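Local coordinates for Blr6230 protein (Bradyrhizobium diazoefficiens USDA 110, PDB 5NGG), which is a zinc-dependent metallo-beta-lactamase of subclass B3, which probably hydrolyses beta-lactam antibiotics, at residues 42-47 / 262-267; 186-191 / 195-200. One frame throughout, in Å; residues are numbered along the deposited sequence. Where two conformers were deposited one is given.

Interaction 1 (42-47 / 262-267); sequences QLIDNI and PFIKPG
A classic beta bulge, in which L43 and I44 both face I47, ends the edge strand 41-44 of the larger sheet of this metallo-beta-lactamase fold, and its L43 and I44 meet F263 and I264 of the loop that leads into helix 268-291. The contact is wholly apolar. L43 lays its branched end flat over one face of the F263 ring: CG stands 3.7 Å from the ring centroid and only 3° off the ring normal, a nearly ideal CH-pi approach. CD2 of L43 comes to 3.6 Å from CG of F263, while CD1 of L43 stands over CE1 of F263. With chi1 at -171°, CG of L43 lies opposite the backbone N, a turn that carries the isobutyl group across to the ring. Leucine suits the place because its fork spreads over a flat aromatic surface, and phenylalanine because it offers that surface without a polar group to satisfy. Beyond the bulge a type II' turn from I44 to I47 leads into strand 47-49, with I47 N bonded to I44 O; L43 N bonds to I47 O. N261 ties the two parts by polar bonds, its ND2 to L43 O and its OD1 to F263 N. One residue further along each segment, I44 and I264 cross at about a right angle, CD1 of I44 resting 4.0 Å from CG1 of I264.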
# COMPACT_ATOMS: atom_id res chain seq x y z
N GLN A 42 -16.78 5.85 -2.88
CA GLN A 42 -16.48 5.28 -4.21
C GLN A 42 -15.47 6.21 -4.90
O GLN A 42 -15.79 7.37 -5.17
CB GLN A 42 -17.76 5.15 -5.04
CG GLN A 42 -17.52 4.47 -6.38
CD GLN A 42 -18.76 4.41 -7.24
OE1 GLN A 42 -19.76 5.07 -6.96
NE2 GLN A 42 -18.70 3.64 -8.31
N LEU A 43 -14.28 5.71 -5.17
CA LEU A 43 -13.18 6.51 -5.70
C LEU A 43 -13.23 6.55 -7.24
O LEU A 43 -13.26 7.64 -7.83
CB LEU A 43 -11.87 5.97 -5.10
CG LEU A 43 -10.63 6.79 -5.37
CD1 LEU A 43 -9.57 6.51 -4.27
CD2 LEU A 43 -10.03 6.49 -6.75
N ILE A 44 -13.20 5.39 -7.89
CA ILE A 44 -13.41 5.30 -9.35
C ILE A 44 -13.93 3.91 -9.66
O ILE A 44 -13.41 2.92 -9.17
CB ILE A 44 -12.13 5.63 -10.16
CG1 ILE A 44 -12.46 5.73 -11.65
CG2 ILE A 44 -10.98 4.63 -9.88
CD1 ILE A 44 -11.36 6.39 -12.48
N ASP A 45 -15.01 3.85 -10.42
CA ASP A 45 -15.60 2.59 -10.89
C ASP A 45 -15.78 1.65 -9.67
O ASP A 45 -16.51 2.02 -8.73
CB ASP A 45 -14.77 2.01 -12.03
CG ASP A 45 -15.47 0.92 -12.82
OD1 ASP A 45 -16.67 0.61 -12.56
OD2 ASP A 45 -14.80 0.37 -13.73
N ASN A 46 -15.15 0.47 -9.67
CA ASN A 46 -15.34 -0.52 -8.63
C ASN A 46 -14.31 -0.47 -7.50
O ASN A 46 -14.20 -1.42 -6.74
CB ASN A 46 -15.44 -1.93 -9.23
CG ASN A 46 -14.22 -2.37 -10.01
OD1 ASN A 46 -13.52 -1.56 -10.62
ND2 ASN A 46 -14.02 -3.68 -10.05
N ILE A 47 -13.60 0.65 -7.37
CA ILE A 47 -12.60 0.89 -6.32
C ILE A 47 -13.19 1.86 -5.30
O ILE A 47 -13.58 2.98 -5.65
CB ILE A 47 -11.28 1.44 -6.87
CG1 ILE A 47 -10.65 0.51 -7.90
CG2 ILE A 47 -10.32 1.71 -5.71
CD1 ILE A 47 -9.46 1.09 -8.62
N PRO A 262 -11.43 13.41 -10.43
CA PRO A 262 -10.16 14.08 -10.13
C PRO A 262 -9.00 13.13 -9.83
O PRO A 262 -7.84 13.56 -9.72
CB PRO A 262 -10.50 14.94 -8.91
CG PRO A 262 -11.61 14.21 -8.25
CD PRO A 262 -12.43 13.62 -9.36
N PHE A 263 -9.31 11.83 -9.65
CA PHE A 263 -8.25 10.84 -9.44
C PHE A 263 -7.52 10.45 -10.72
O PHE A 263 -6.46 9.82 -10.67
CB PHE A 263 -8.80 9.62 -8.68
CG PHE A 263 -9.25 9.96 -7.28
CD1 PHE A 263 -8.33 9.93 -6.23
CD2 PHE A 263 -10.55 10.33 -6.99
CE1 PHE A 263 -8.69 10.31 -4.97
CE2 PHE A 263 -10.93 10.69 -5.70
CZ PHE A 263 -9.99 10.70 -4.69
N ILE A 264 -8.05 10.86 -11.88
CA ILE A 264 -7.37 10.65 -13.15
C ILE A 264 -6.37 11.79 -13.36
O ILE A 264 -6.76 12.93 -13.64
CB ILE A 264 -8.38 10.60 -14.32
CG1 ILE A 264 -9.38 9.44 -14.14
CG2 ILE A 264 -7.63 10.50 -15.65
CD1 ILE A 264 -10.56 9.46 -15.10
N LYS A 265 -5.08 11.46 -13.26
CA LYS A 265 -3.97 12.42 -13.39
C LYS A 265 -2.78 11.61 -13.94
O LYS A 265 -1.95 11.13 -13.18
CB LYS A 265 -3.69 13.13 -12.07
CG LYS A 265 -2.76 14.33 -12.11
CD LYS A 265 -2.80 15.02 -10.74
CE LYS A 265 -1.81 16.17 -10.62
N PRO A 266 -2.72 11.42 -15.27
CA PRO A 266 -1.74 10.45 -15.83
C PRO A 266 -0.25 10.78 -15.70
O PRO A 266 0.58 9.88 -15.84
CB PRO A 266 -2.17 10.31 -17.30
CG PRO A 266 -3.61 10.72 -17.31
CD PRO A 266 -3.70 11.82 -16.29
N GLY A 267 0.08 12.03 -15.42
CA GLY A 267 1.49 12.41 -15.19
C GLY A 267 1.93 12.34 -13.73
O GLY A 267 3.08 12.64 -13.40

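Interaction 2 (186-191 / 195-200); sequences MTVKDG and REVLFF
T187 OG1 donates to E196 OE1 at 2.6 Å, the shortest polar bond between the two arms of the hairpin of strands 182-190 and 193-199. The two side chains lie side by side and point the same way from a non-hydrogen-bonded pair, and the carboxylate receives the hydroxyl on its syn lone pair. E196 can do this because its chain folds back at chi2 (-47°), bringing OE1 to its neighbour across the strands. On both sides of this pair are hydrogen-bonded pairs. M186 and V197 exchange two backbone bonds, V197 N to M186 O at 2.8 Å being the shorter, and V188 and R195 do likewise, with V188 N to R195 O nearly straight at 175°.

The side chains of these flanking pairs share the sheet face turned away from T187 and E196. There CG2 of V188 meets CG2 of V197 at 3.7 Å, beta-branched residues suited to extended backbone, and I47 packs against both. In the conformer described (M186 was modelled in two), chi1 of 66° and an extended chi2 set SD at the edge of the F199 ring, in its plane, 4.0 Å from CE1: a Met-aromatic contact that places a polarisable sulfur by the positive ring rim.

Nearer the turn, CB of D190 rests on CG of R195, but their charged ends do not pair directly. A water bridges them, donating to D190 OD2 at 2.7 Å and accepting from R195 NE, in the guanidinium plane, while R195 NH1 forms a salt bridge with D236. M186, V188 and V197 thus pack apolarly, R195 makes the turn end of their face polar, and T187 and E196 pair on the other; the T187 hydroxyl would favour the ionised form of E196, and the D236 carboxylate that of R195.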
# COMPACT_ATOMS: atom_id res chain seq x y z
N MET A 186 -4.53 -2.37 -12.38
CA MET A 186 -5.82 -2.86 -12.88
C MET A 186 -6.49 -1.81 -13.73
O MET A 186 -6.18 -0.63 -13.64
CB MET A 186 -6.78 -3.31 -11.77
CG MET A 186 -7.25 -2.20 -10.85
SD MET A 186 -8.51 -2.76 -9.67
CE MET A 186 -9.95 -2.79 -10.73
N THR A 187 -7.38 -2.28 -14.60
CA THR A 187 -8.13 -1.41 -15.47
C THR A 187 -9.51 -1.13 -14.87
O THR A 187 -10.19 -2.04 -14.36
CB THR A 187 -8.34 -2.10 -16.83
OG1 THR A 187 -7.06 -2.49 -17.32
CG2 THR A 187 -9.04 -1.20 -17.84
N VAL A 188 -9.92 0.13 -14.99
CA VAL A 188 -11.28 0.57 -14.64
C VAL A 188 -11.89 1.29 -15.83
O VAL A 188 -11.18 1.63 -16.79
CB VAL A 188 -11.32 1.49 -13.37
CG1 VAL A 188 -10.80 0.74 -12.16
CG2 VAL A 188 -10.54 2.78 -13.60
N LYS A 189 -13.18 1.57 -15.74
CA LYS A 189 -13.87 2.40 -16.70
C LYS A 189 -14.06 3.80 -16.15
O LYS A 189 -14.42 3.98 -14.98
CB LYS A 189 -15.25 1.84 -17.01
CG LYS A 189 -15.28 0.42 -17.51
CD LYS A 189 -14.42 0.16 -18.71
CE LYS A 189 -14.77 1.03 -19.89
NZ LYS A 189 -14.13 0.54 -21.15
N ASP A 190 -13.88 4.76 -17.04
CA ASP A 190 -14.31 6.12 -16.83
C ASP A 190 -15.20 6.44 -18.03
O ASP A 190 -14.72 6.62 -19.16
CB ASP A 190 -13.11 7.03 -16.80
CG ASP A 190 -13.49 8.47 -16.65
OD1 ASP A 190 -14.18 8.79 -15.67
OD2 ASP A 190 -13.10 9.27 -17.52
N GLY A 191 -16.51 6.44 -17.82
CA GLY A 191 -17.47 6.44 -18.92
C GLY A 191 -17.23 5.20 -19.78
O GLY A 191 -17.22 4.07 -19.27
N ARG A 195 -9.19 3.18 -18.10
CA ARG A 195 -8.14 3.90 -17.40
C ARG A 195 -7.36 2.90 -16.55
O ARG A 195 -7.94 2.01 -15.92
CB ARG A 195 -8.73 4.98 -16.51
CG ARG A 195 -9.40 6.12 -17.26
CD ARG A 195 -8.37 6.99 -17.94
NE ARG A 195 -8.94 8.12 -18.64
CZ ARG A 195 -8.21 9.12 -19.14
NH1 ARG A 195 -6.89 9.14 -19.01
NH2 ARG A 195 -8.82 10.12 -19.74
N GLU A 196 -6.03 3.04 -16.55
CA GLU A 196 -5.15 2.12 -15.83
C GLU A 196 -4.83 2.70 -14.45
O GLU A 196 -4.34 3.84 -14.33
CB GLU A 196 -3.89 1.86 -16.64
CG GLU A 196 -4.18 1.53 -18.12
CD GLU A 196 -5.29 0.49 -18.38
OE1 GLU A 196 -5.39 -0.48 -17.60
OE2 GLU A 196 -6.06 0.61 -19.38
N VAL A 197 -5.06 1.90 -13.42
CA VAL A 197 -4.85 2.26 -12.02
C VAL A 197 -3.60 1.53 -11.51
O VAL A 197 -3.44 0.34 -11.80
CB VAL A 197 -6.07 1.84 -11.18
CG1 VAL A 197 -5.86 2.17 -9.70
CG2 VAL A 197 -7.36 2.47 -11.70
N LEU A 198 -2.76 2.23 -10.74
CA LEU A 198 -1.70 1.57 -9.99
C LEU A 198 -1.90 1.82 -8.52
O LEU A 198 -1.84 2.97 -8.07
CB LEU A 198 -0.31 2.04 -10.42
CG LEU A 198 0.86 1.19 -9.89
CD1 LEU A 198 0.89 -0.16 -10.58
CD2 LEU A 198 2.17 1.91 -10.03
N PHE A 199 -2.04 0.73 -7.75
CA PHE A 199 -1.88 0.80 -6.29
C PHE A 199 -0.36 0.71 -6.06
O PHE A 199 0.21 -0.39 -5.96
CB PHE A 199 -2.61 -0.35 -5.62
CG PHE A 199 -4.10 -0.36 -5.84
CD1 PHE A 199 -4.67 -1.02 -6.93
CD2 PHE A 199 -4.95 0.24 -4.93
CE1 PHE A 199 -6.05 -1.06 -7.08
CE2 PHE A 199 -6.31 0.22 -5.09
CZ PHE A 199 -6.86 -0.43 -6.18
N PHE A 200 0.30 1.86 -6.03
CA PHE A 200 1.74 1.94 -5.84
C PHE A 200 2.05 1.50 -4.41
O PHE A 200 1.33 1.84 -3.48
CB PHE A 200 2.21 3.37 -6.13
CG PHE A 200 3.69 3.57 -5.94
CD1 PHE A 200 4.59 2.88 -6.72
CD2 PHE A 200 4.19 4.46 -4.96
CE1 PHE A 200 5.96 3.05 -6.56
CE2 PHE A 200 5.55 4.60 -4.77
CZ PHE A 200 6.45 3.91 -5.58
O HOH W 1 -11.45 8.66 -19.53

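From the N terminus the chain enters the larger sheet at strand 41-44; the partner of 42-47 lies more than two hundred residues on. The second sheet falls between them in sequence, and within it 186-191 turns back almost at once onto 195-200. Interaction 2 is thus a short local closure lying wholly inside the long loop that interaction 1 shuts; the two nest and do not cross. They also touch. D45 OD2 probably bonds to K189 N, while I264 packs against both D190 and R195. Together they join the edge of one sheet, the hairpin of the other and the approach to helix 268-291.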